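Local atomic coordinates of nucleoporin NUP82 (Saccharomyces cerevisiae, PDB entry 3PBP), a protein that serves as a structural component of the nuclear pore complex, its N-terminal domain containing the region that interacts with the nucleoporin NUP116. Residues V179-D184 with N198-G203; G292-Y297 with F319-L324; L356-K361 with V375-I380. The protein carries 1 engineered substitution. One frame throughout, in Å; residues are numbered along the deposited sequence.

Contact 1: residues V179-D184 with N198-G203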
loop_
_atom_site.group_PDB
_atom_site.type_symbol
_atom_site.label_atom_id
_atom_site.label_comp_id
_atom_site.label_asym_id
_atom_site.label_seq_id
_atom_site.Cartn_x
_atom_site.Cartn_y
_atom_site.Cartn_z
ATOM N N VAL A 179 6.930 -7.413 -1.578
ATOM C CA VAL A 179 7.053 -5.998 -1.925
ATOM C C VAL A 179 8.073 -5.262 -1.056
ATOM O O VAL A 179 7.934 -5.206 0.165
ATOM C CB VAL A 179 5.713 -5.263 -1.807
ATOM C CG1 VAL A 179 5.835 -3.872 -2.400
ATOM C CG2 VAL A 179 4.639 -6.047 -2.501
ATOM N N ASN A 180 9.085 -4.689 -1.699
ATOM C CA ASN A 180 10.137 -3.954 -1.007
ATOM C C ASN A 180 10.178 -2.505 -1.447
ATOM O O ASN A 180 9.648 -2.151 -2.496
ATOM C CB ASN A 180 11.499 -4.593 -1.285
ATOM C CG ASN A 180 11.654 -5.949 -0.613
ATOM O OD1 ASN A 180 11.867 -6.026 0.604
ATOM N ND2 ASN A 180 11.529 -7.028 -1.394
ATOM N N ASP A 181 10.809 -1.670 -0.629
ATOM C CA ASP A 181 10.949 -0.246 -0.917
ATOM C C ASP A 181 9.631 0.517 -1.079
ATOM O O ASP A 181 9.434 1.227 -2.065
ATOM C CB ASP A 181 11.798 -0.068 -2.176
ATOM C CG ASP A 181 13.129 -0.819 -2.098
ATOM O OD1 ASP A 181 14.048 -0.344 -1.384
ATOM O OD2 ASP A 181 13.251 -1.890 -2.742
ATOM N N ILE A 182 8.733 0.383 -0.110
ATOM C CA ILE A 182 7.457 1.081 -0.163
ATOM C C ILE A 182 7.674 2.535 0.256
ATOM O O ILE A 182 8.234 2.792 1.313
ATOM C CB ILE A 182 6.447 0.422 0.787
ATOM C CG1 ILE A 182 6.367 -1.075 0.477
ATOM C CG2 ILE A 182 5.093 1.072 0.636
ATOM C CD1 ILE A 182 5.385 -1.846 1.320
ATOM N N THR A 183 7.245 3.485 -0.571
ATOM C CA THR A 183 7.405 4.906 -0.250
ATOM C C THR A 183 6.127 5.484 0.302
ATOM O O THR A 183 6.167 6.440 1.081
ATOM C CB THR A 183 7.688 5.792 -1.477
ATOM O OG1 THR A 183 8.653 5.161 -2.310
ATOM C CG2 THR A 183 8.211 7.164 -1.035
ATOM N N ASP A 184 4.995 4.935 -0.132
ATOM C CA ASP A 184 3.705 5.457 0.288
ATOM C C ASP A 184 2.620 4.394 0.313
ATOM O O ASP A 184 2.732 3.332 -0.289
ATOM C CB ASP A 184 3.304 6.618 -0.632
ATOM C CG ASP A 184 2.322 7.581 0.019
ATOM O OD1 ASP A 184 2.006 7.416 1.212
ATOM O OD2 ASP A 184 1.863 8.518 -0.671
ATOM N N ASN A 198 5.736 1.315 -4.427
ATOM C CA ASN A 198 7.108 0.938 -4.105
ATOM C C ASN A 198 8.113 1.523 -5.110
ATOM O O ASN A 198 7.730 2.011 -6.179
ATOM C CB ASN A 198 7.226 -0.591 -4.017
ATOM C CG ASN A 198 7.663 -1.216 -5.307
ATOM O OD1 ASN A 198 7.248 -0.797 -6.386
ATOM N ND2 ASN A 198 8.497 -2.236 -5.211
ATOM N N THR A 199 9.394 1.464 -4.758
ATOM C CA THR A 199 10.441 2.037 -5.588
ATOM C C THR A 199 11.451 1.094 -6.229
ATOM O O THR A 199 12.184 1.500 -7.140
ATOM C CB THR A 199 11.198 3.072 -4.779
ATOM O OG1 THR A 199 10.303 4.136 -4.450
ATOM C CG2 THR A 199 12.373 3.626 -5.567
ATOM N N THR A 200 11.492 -0.153 -5.767
ATOM C CA THR A 200 12.429 -1.138 -6.302
ATOM C C THR A 200 12.811 -0.937 -7.777
ATOM O O THR A 200 13.983 -1.051 -8.135
ATOM C CB THR A 200 11.880 -2.570 -6.157
ATOM O OG1 THR A 200 11.438 -2.780 -4.810
ATOM C CG2 THR A 200 12.960 -3.585 -6.501
ATOM N N GLU A 201 11.834 -0.632 -8.630
ATOM C CA GLU A 201 12.106 -0.459 -10.050
ATOM C C GLU A 201 11.613 0.855 -10.609
ATOM O O GLU A 201 11.008 0.889 -11.676
ATOM C CB GLU A 201 11.476 -1.602 -10.843
ATOM C CG GLU A 201 12.069 -2.964 -10.536
ATOM C CD GLU A 201 11.181 -4.111 -11.006
ATOM O OE1 GLU A 201 10.756 -4.097 -12.186
ATOM O OE2 GLU A 201 10.910 -5.033 -10.198
ATOM N N GLY A 202 11.874 1.941 -9.896
ATOM C CA GLY A 202 11.449 3.239 -10.377
ATOM C C GLY A 202 10.045 3.611 -9.955
ATOM O O GLY A 202 9.664 4.783 -10.030
ATOM N N GLY A 203 9.265 2.627 -9.517
ATOM C CA GLY A 203 7.909 2.915 -9.093
ATOM C C GLY A 203 6.864 1.971 -9.651
ATOM O O GLY A 203 6.696 1.835 -10.862
#

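Contact 2: residues G292-Y297 with F319-L324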
loop_
_atom_site.group_PDB
_atom_site.type_symbol
_atom_site.label_atom_id
_atom_site.label_comp_id
_atom_site.label_asym_id
_atom_site.label_seq_id
_atom_site.Cartn_x
_atom_site.Cartn_y
_atom_site.Cartn_z
ATOM N N GLY A 292 6.934 7.030 -21.446
ATOM C CA GLY A 292 8.342 6.703 -21.572
ATOM C C GLY A 292 9.310 7.529 -20.736
ATOM O O GLY A 292 10.250 6.981 -20.170
ATOM N N GLU A 293 9.086 8.836 -20.649
ATOM C CA GLU A 293 9.985 9.706 -19.896
ATOM C C GLU A 293 10.208 9.218 -18.485
ATOM O O GLU A 293 11.338 9.154 -18.002
ATOM C CB GLU A 293 9.438 11.132 -19.787
ATOM C CG GLU A 293 9.032 11.811 -21.077
ATOM C CD GLU A 293 8.837 13.319 -20.886
ATOM O OE1 GLU A 293 8.075 13.722 -19.976
ATOM O OE2 GLU A 293 9.449 14.106 -21.645
ATOM N N LEU A 294 9.103 8.887 -17.828
ATOM C CA LEU A 294 9.107 8.454 -16.434
ATOM C C LEU A 294 9.995 7.269 -16.063
ATOM O O LEU A 294 10.249 7.032 -14.880
ATOM C CB LEU A 294 7.660 8.213 -15.982
ATOM C CG LEU A 294 6.814 9.490 -16.107
ATOM C CD1 LEU A 294 5.337 9.166 -15.952
ATOM C CD2 LEU A 294 7.262 10.512 -15.072
ATOM N N TYR A 295 10.475 6.526 -17.054
ATOM C CA TYR A 295 11.347 5.400 -16.752
ATOM C C TYR A 295 12.647 5.937 -16.149
ATOM O O TYR A 295 13.383 5.205 -15.485
ATOM C CB TYR A 295 11.641 4.590 -18.015
ATOM C CG TYR A 295 10.610 3.525 -18.319
ATOM C CD1 TYR A 295 10.411 2.454 -17.449
ATOM C CD2 TYR A 295 9.828 3.585 -19.478
ATOM C CE1 TYR A 295 9.460 1.469 -17.721
ATOM C CE2 TYR A 295 8.877 2.603 -19.755
ATOM C CZ TYR A 295 8.700 1.552 -18.871
ATOM O OH TYR A 295 7.757 0.587 -19.133
ATOM N N ASP A 296 12.909 7.223 -16.372
ATOM C CA ASP A 296 14.116 7.865 -15.859
ATOM C C ASP A 296 13.897 8.518 -14.505
ATOM O O ASP A 296 14.800 9.156 -13.977
ATOM C CB ASP A 296 14.632 8.927 -16.842
ATOM C CG ASP A 296 15.120 8.330 -18.153
ATOM O OD1 ASP A 296 16.000 7.432 -18.110
ATOM O OD2 ASP A 296 14.626 8.763 -19.221
ATOM N N TYR A 297 12.702 8.373 -13.943
ATOM C CA TYR A 297 12.416 8.969 -12.646
ATOM C C TYR A 297 11.840 7.969 -11.653
ATOM O O TYR A 297 11.702 6.774 -11.953
ATOM C CB TYR A 297 11.469 10.154 -12.805
ATOM C CG TYR A 297 12.033 11.238 -13.700
ATOM C CD1 TYR A 297 11.869 11.187 -15.087
ATOM C CD2 TYR A 297 12.779 12.297 -13.161
ATOM C CE1 TYR A 297 12.431 12.159 -15.914
ATOM C CE2 TYR A 297 13.345 13.270 -13.980
ATOM C CZ TYR A 297 13.169 13.196 -15.355
ATOM O OH TYR A 297 13.738 14.151 -16.171
ATOM N N PHE A 319 5.952 11.797 -9.217
ATOM C CA PHE A 319 7.242 11.385 -9.772
ATOM C C PHE A 319 8.314 12.471 -9.628
ATOM O O PHE A 319 7.993 13.660 -9.565
ATOM C CB PHE A 319 7.076 11.013 -11.242
ATOM C CG PHE A 319 6.598 9.606 -11.460
ATOM C CD1 PHE A 319 7.487 8.543 -11.392
ATOM C CD2 PHE A 319 5.256 9.349 -11.747
ATOM C CE1 PHE A 319 7.054 7.239 -11.610
ATOM C CE2 PHE A 319 4.812 8.049 -11.966
ATOM C CZ PHE A 319 5.716 6.988 -11.897
ATOM N N ASP A 320 9.578 12.039 -9.568
ATOM C CA ASP A 320 10.735 12.934 -9.440
ATOM C C ASP A 320 10.654 14.171 -10.326
ATOM O O ASP A 320 10.992 15.263 -9.901
ATOM C CB ASP A 320 12.029 12.217 -9.829
ATOM C CG ASP A 320 12.577 11.349 -8.741
ATOM O OD1 ASP A 320 12.700 11.840 -7.600
ATOM O OD2 ASP A 320 12.908 10.174 -9.038
ATOM N N ASP A 321 10.233 13.983 -11.570
ATOM C CA ASP A 321 10.158 15.073 -12.532
ATOM C C ASP A 321 9.041 16.077 -12.287
ATOM O O ASP A 321 8.690 16.851 -13.183
ATOM C CB ASP A 321 10.025 14.496 -13.949
ATOM C CG ASP A 321 8.660 13.879 -14.209
ATOM O OD1 ASP A 321 8.093 13.267 -13.276
ATOM O OD2 ASP A 321 8.158 13.995 -15.351
ATOM N N GLY A 322 8.491 16.073 -11.078
ATOM C CA GLY A 322 7.412 16.994 -10.771
ATOM C C GLY A 322 6.208 16.710 -11.649
ATOM O O GLY A 322 5.434 17.607 -11.972
ATOM N N SER A 323 6.057 15.443 -12.028
ATOM C CA SER A 323 4.960 15.001 -12.884
ATOM C C SER A 323 3.901 14.223 -12.080
ATOM O O SER A 323 4.165 13.692 -10.984
ATOM C CB SER A 323 5.522 14.131 -14.023
ATOM O OG SER A 323 4.604 13.981 -15.093
ATOM N N LEU A 324 2.702 14.156 -12.646
ATOM C CA LEU A 324 1.575 13.480 -12.015
ATOM C C LEU A 324 0.874 12.612 -13.038
ATOM O O LEU A 324 0.661 13.051 -14.161
ATOM C CB LEU A 324 0.579 14.528 -11.534
ATOM C CG LEU A 324 0.127 14.526 -10.088
ATOM C CD1 LEU A 324 1.341 14.594 -9.178
ATOM C CD2 LEU A 324 -0.796 15.707 -9.872
#

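Contact 3: residues L356-K361 with V375-I380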
loop_
_atom_site.group_PDB
_atom_site.type_symbol
_atom_site.label_atom_id
_atom_site.label_comp_id
_atom_site.label_asym_id
_atom_site.label_seq_id
_atom_site.Cartn_x
_atom_site.Cartn_y
_atom_site.Cartn_z
ATOM N N LEU A 356 3.956 19.563 -13.398
ATOM C CA LEU A 356 3.923 20.796 -12.614
ATOM C C LEU A 356 5.312 21.418 -12.561
ATOM O O LEU A 356 5.488 22.527 -12.051
ATOM C CB LEU A 356 3.422 20.505 -11.193
ATOM C CG LEU A 356 2.074 19.781 -11.084
ATOM C CD1 LEU A 356 1.801 19.420 -9.637
ATOM C CD2 LEU A 356 0.967 20.663 -11.655
ATOM N N GLN A 357 6.297 20.687 -13.083
ATOM C CA GLN A 357 7.676 21.160 -13.127
ATOM C C GLN A 357 8.147 21.778 -11.808
ATOM O O GLN A 357 9.005 22.661 -11.796
ATOM C CB GLN A 357 7.818 22.174 -14.261
ATOM C CG GLN A 357 7.456 21.592 -15.612
ATOM C CD GLN A 357 7.169 22.656 -16.652
ATOM O OE1 GLN A 357 6.200 23.410 -16.536
ATOM N NE2 GLN A 357 8.014 22.726 -17.677
ATOM N N ARG A 358 7.572 21.320 -10.700
ATOM C CA ARG A 358 7.949 21.796 -9.375
ATOM C C ARG A 358 8.224 20.541 -8.570
ATOM O O ARG A 358 7.721 19.474 -8.911
ATOM C CB ARG A 358 6.799 22.561 -8.724
ATOM C CG ARG A 358 6.344 23.800 -9.461
ATOM C CD ARG A 358 4.991 24.230 -8.924
ATOM N NE ARG A 358 4.477 25.455 -9.532
ATOM C CZ ARG A 358 4.994 26.667 -9.340
ATOM N NH1 ARG A 358 6.057 26.822 -8.551
ATOM N NH2 ARG A 358 4.432 27.725 -9.923
ATOM N N GLU A 359 9.016 20.651 -7.511
ATOM C CA GLU A 359 9.309 19.480 -6.687
ATOM C C GLU A 359 8.087 19.151 -5.822
ATOM O O GLU A 359 7.800 19.862 -4.851
ATOM C CB GLU A 359 10.512 19.744 -5.784
ATOM C CG GLU A 359 10.998 18.504 -5.059
ATOM C CD GLU A 359 11.745 18.833 -3.788
ATOM O OE1 GLU A 359 12.641 19.705 -3.833
ATOM O OE2 GLU A 359 11.437 18.214 -2.744
ATOM N N ILE A 360 7.367 18.086 -6.168
ATOM C CA ILE A 360 6.182 17.715 -5.409
ATOM C C ILE A 360 6.545 17.083 -4.079
ATOM O O ILE A 360 7.060 15.969 -4.036
ATOM C CB ILE A 360 5.304 16.735 -6.183
ATOM C CG1 ILE A 360 4.907 17.341 -7.534
ATOM C CG2 ILE A 360 4.058 16.429 -5.368
ATOM C CD1 ILE A 360 4.112 16.414 -8.437
ATOM N N LYS A 361 6.259 17.789 -2.991
ATOM C CA LYS A 361 6.589 17.280 -1.669
ATOM C C LYS A 361 5.479 16.447 -1.025
ATOM O O LYS A 361 5.744 15.704 -0.074
ATOM C CB LYS A 361 7.028 18.439 -0.758
ATOM C CG LYS A 361 8.370 19.056 -1.202
ATOM C CD LYS A 361 8.681 20.394 -0.535
ATOM C CE LYS A 361 9.067 20.225 0.936
ATOM N NZ LYS A 361 9.287 21.537 1.627
ATOM N N VAL A 375 -1.760 19.611 -4.328
ATOM C CA VAL A 375 -0.380 19.189 -4.500
ATOM C C VAL A 375 0.523 20.212 -3.863
ATOM O O VAL A 375 0.559 21.360 -4.276
ATOM C CB VAL A 375 0.016 19.085 -5.971
ATOM C CG1 VAL A 375 1.430 18.523 -6.071
ATOM C CG2 VAL A 375 -0.974 18.217 -6.728
ATOM N N ILE A 376 1.252 19.797 -2.845
ATOM C CA ILE A 376 2.155 20.706 -2.174
ATOM C C ILE A 376 3.544 20.613 -2.779
ATOM O O ILE A 376 4.271 19.640 -2.559
ATOM C CB ILE A 376 2.223 20.401 -0.668
ATOM C CG1 ILE A 376 0.873 20.732 -0.029
ATOM C CG2 ILE A 376 3.357 21.188 -0.018
ATOM C CD1 ILE A 376 0.840 20.572 1.467
ATOM N N SER A 377 3.894 21.626 -3.565
ATOM C CA SER A 377 5.204 21.692 -4.199
ATOM C C SER A 377 6.177 22.339 -3.199
ATOM O O SER A 377 6.029 22.160 -1.986
ATOM C CB SER A 377 5.121 22.509 -5.493
ATOM O OG SER A 377 4.142 21.970 -6.369
ATOM N N ASP A 378 7.152 23.105 -3.676
ATOM C CA ASP A 378 8.105 23.691 -2.741
ATOM C C ASP A 378 7.651 24.955 -2.030
ATOM O O ASP A 378 7.979 25.164 -0.863
ATOM C CB ASP A 378 9.439 23.958 -3.428
ATOM C CG ASP A 378 10.611 23.592 -2.544
ATOM O OD1 ASP A 378 10.446 23.654 -1.300
ATOM O OD2 ASP A 378 11.686 23.248 -3.091
ATOM N N ASN A 379 6.910 25.806 -2.726
ATOM C CA ASN A 379 6.440 27.039 -2.115
ATOM C C ASN A 379 5.016 27.332 -2.522
ATOM O O ASN A 379 4.476 28.395 -2.206
ATOM C CB ASN A 379 7.340 28.202 -2.516
ATOM C CG ASN A 379 8.773 27.977 -2.116
ATOM O OD1 ASN A 379 9.073 27.752 -0.939
ATOM N ND2 ASN A 379 9.674 28.029 -3.092
ATOM N N ILE A 380 4.411 26.388 -3.230
ATOM C CA ILE A 380 3.041 26.552 -3.672
ATOM C C ILE A 380 2.185 25.392 -3.222
ATOM O O ILE A 380 2.686 24.319 -2.886
ATOM C CB ILE A 380 2.926 26.609 -5.213
ATOM C CG1 ILE A 380 3.647 27.837 -5.757
ATOM C CG2 ILE A 380 1.456 26.668 -5.634
ATOM C CD1 ILE A 380 3.362 28.093 -7.227
#

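Contact 1: residues V179-D184 with N198-G203
T200 and D181 meet through side chains that cross at about a right angle: the hydroxyl OG1 of T200 gives a hydrogen bond to D181 OD2 over 2.9 Å, and D181 OD2 accepts with its anti lone pair, the one away from the other oxygen. A hydroxyl suits the site because it can donate to the carboxylate, and the first torsion, with OG1 anti to the carbonyl carbon (chi1 -50°), points it there. A second hydroxyl bond joins T183 OG1 and T199 OG1, also 2.9 Å apart, with the two side chains set obliquely. The buried N198 adds a side-chain-to-backbone bond: its ND2 donates to N180 O at 3.0 Å (150° at the hydrogen), nearly in line with the carbonyl, so that the short amide spends a proton on a backbone oxygen.

The main chains add a bond of their own, from T199 N to D181 O at 2.7 Å, and the same oxygen receives a CA-H...O contact from N198 CA at 3.1 Å. I182 and N198 form an antiparallel, non-hydrogen-bonded pair, and just beyond it T183 and D184 both face L197, a classic beta bulge. The strands 182-187, 194-198 and 204-208 make a small antiparallel sheet, consistent with one blade of the beta-propeller formed by this domain. D149 extends the polar network by accepting the backbone N-H groups of D181 and I182.

V179 provides carbon packing: its CG1, anti to the backbone N (chi1 -170°), rests 3.9 Å from N198 CB; V179 and N198 both also touch F206 of strand 204-208. On the loop after N198, the carbonyl oxygens of E201 and G203 each accept a hydrogen bond from K98 of the NUP116 chain, and T199 packs on its R118.

Contact 2: residues G292-Y297 with F319-L324
D321 OD2, 3.6 Å from L294 CD2 across the contact, is held in a salt bridge by R353 NH2, and the same arginine, on strand 347-355, grips E293 OE1 through NH1, where K355 NZ forms a second salt bridge. R353 NE reaches S323 OG. The arginine probably offsets the repulsion of the two acids, 4.6 Å apart at E293 OE1 and D321 OD2.

Between the segments the contact is mostly carbon against carbon, with no hydrogen bond. The ring of Y297 lies with one face against D321 CB, 3.5 Å from the ring centroid and almost on its normal, a CH-pi contact, while D320 CB comes in at the ring edge, 3.4 Å from Y297 CD2. An alanine in place of Y297 would probably leave D321 CB without the ring face it lies against and D320 CB without the ring edge, opening a gap beside the turn. In L294 the roles are reversed: its CD2 is the group over the F319 ring, 4.2 Å from the centroid.

Residues 320-321 form a type I turn with a G1 bulge at G322, closed by G322 N to F319 O at 2.9 Å; the positive phi (63°) is easy for glycine. A short 3-10 segment ending at D296 supplies L294 and also Y295, whose OH is hydrogen-bonded to K98 N of the NUP116 chain and whose ring meets H109 of that chain edge-to-face. The chemistry implies that ring faces packed on methyl and methylene groups join the segments, beside backbone bonds of D320 with T298, while R353 probably draws their acids together.

Contact 3: residues L356-K361 with V375-I380
S377, R358 and K361 carry this contact, in which the loop before strand 362-364 runs beside the turn that joins strands 372-376 and 380-385. These strands belong to an antiparallel sheet of the kind that forms a beta-propeller blade. S377 fits its buried place because it is small: its CB and OG pack on the aliphatic part of R358, OG lying 3.5 Å from R358 CD, and its CA makes a CA-H...O contact with E359 O at 3.2 Å. Its N is bonded to I380 O, which closes the turn.

R358, extended from CG to NE, reaches I380, whose CG1 lies 3.8 Å above one face of the guanidinium, toward its rim.

K361 binds twice. Its backbone N donates to I376 O at 2.8 Å (158° at the oxygen, in the carbonyl plane). Its side chain passes the turn with CD 3.5 Å from S377 O, and bends at chi3 (73°), after which NZ forms only a long salt bridge with D378 OD1; this charge probably eases the closeness of E359 and D378.

The apolar part is formed by beta-branched V375, which meets L356 CD1 tip to tip, and I360 obliquely: V375 CG1 is 3.7 Å from L356 CD1 and 3.4 Å from I360 CG2.

The three contacts follow one another along the chain, each closing before the next opens. Contact 2, second along the chain, touches both others; its centre is about 14 Å from each of theirs. The centres of contacts 1 and 3 are about 21 Å apart, with nearest atoms about 8 Å apart. G202 O of contact 1 packs on F319 CE1 of contact 2. Contacts 2 and 3 are joined more closely, by a probable hydrogen bond from L356 N to G322 O and by I360 CD1 packing on L324 CD1. Three successive sheets are thus tied side by side, as in propeller blades; NUP116 reaches contacts 1 and 2, but not the segments of contact 3.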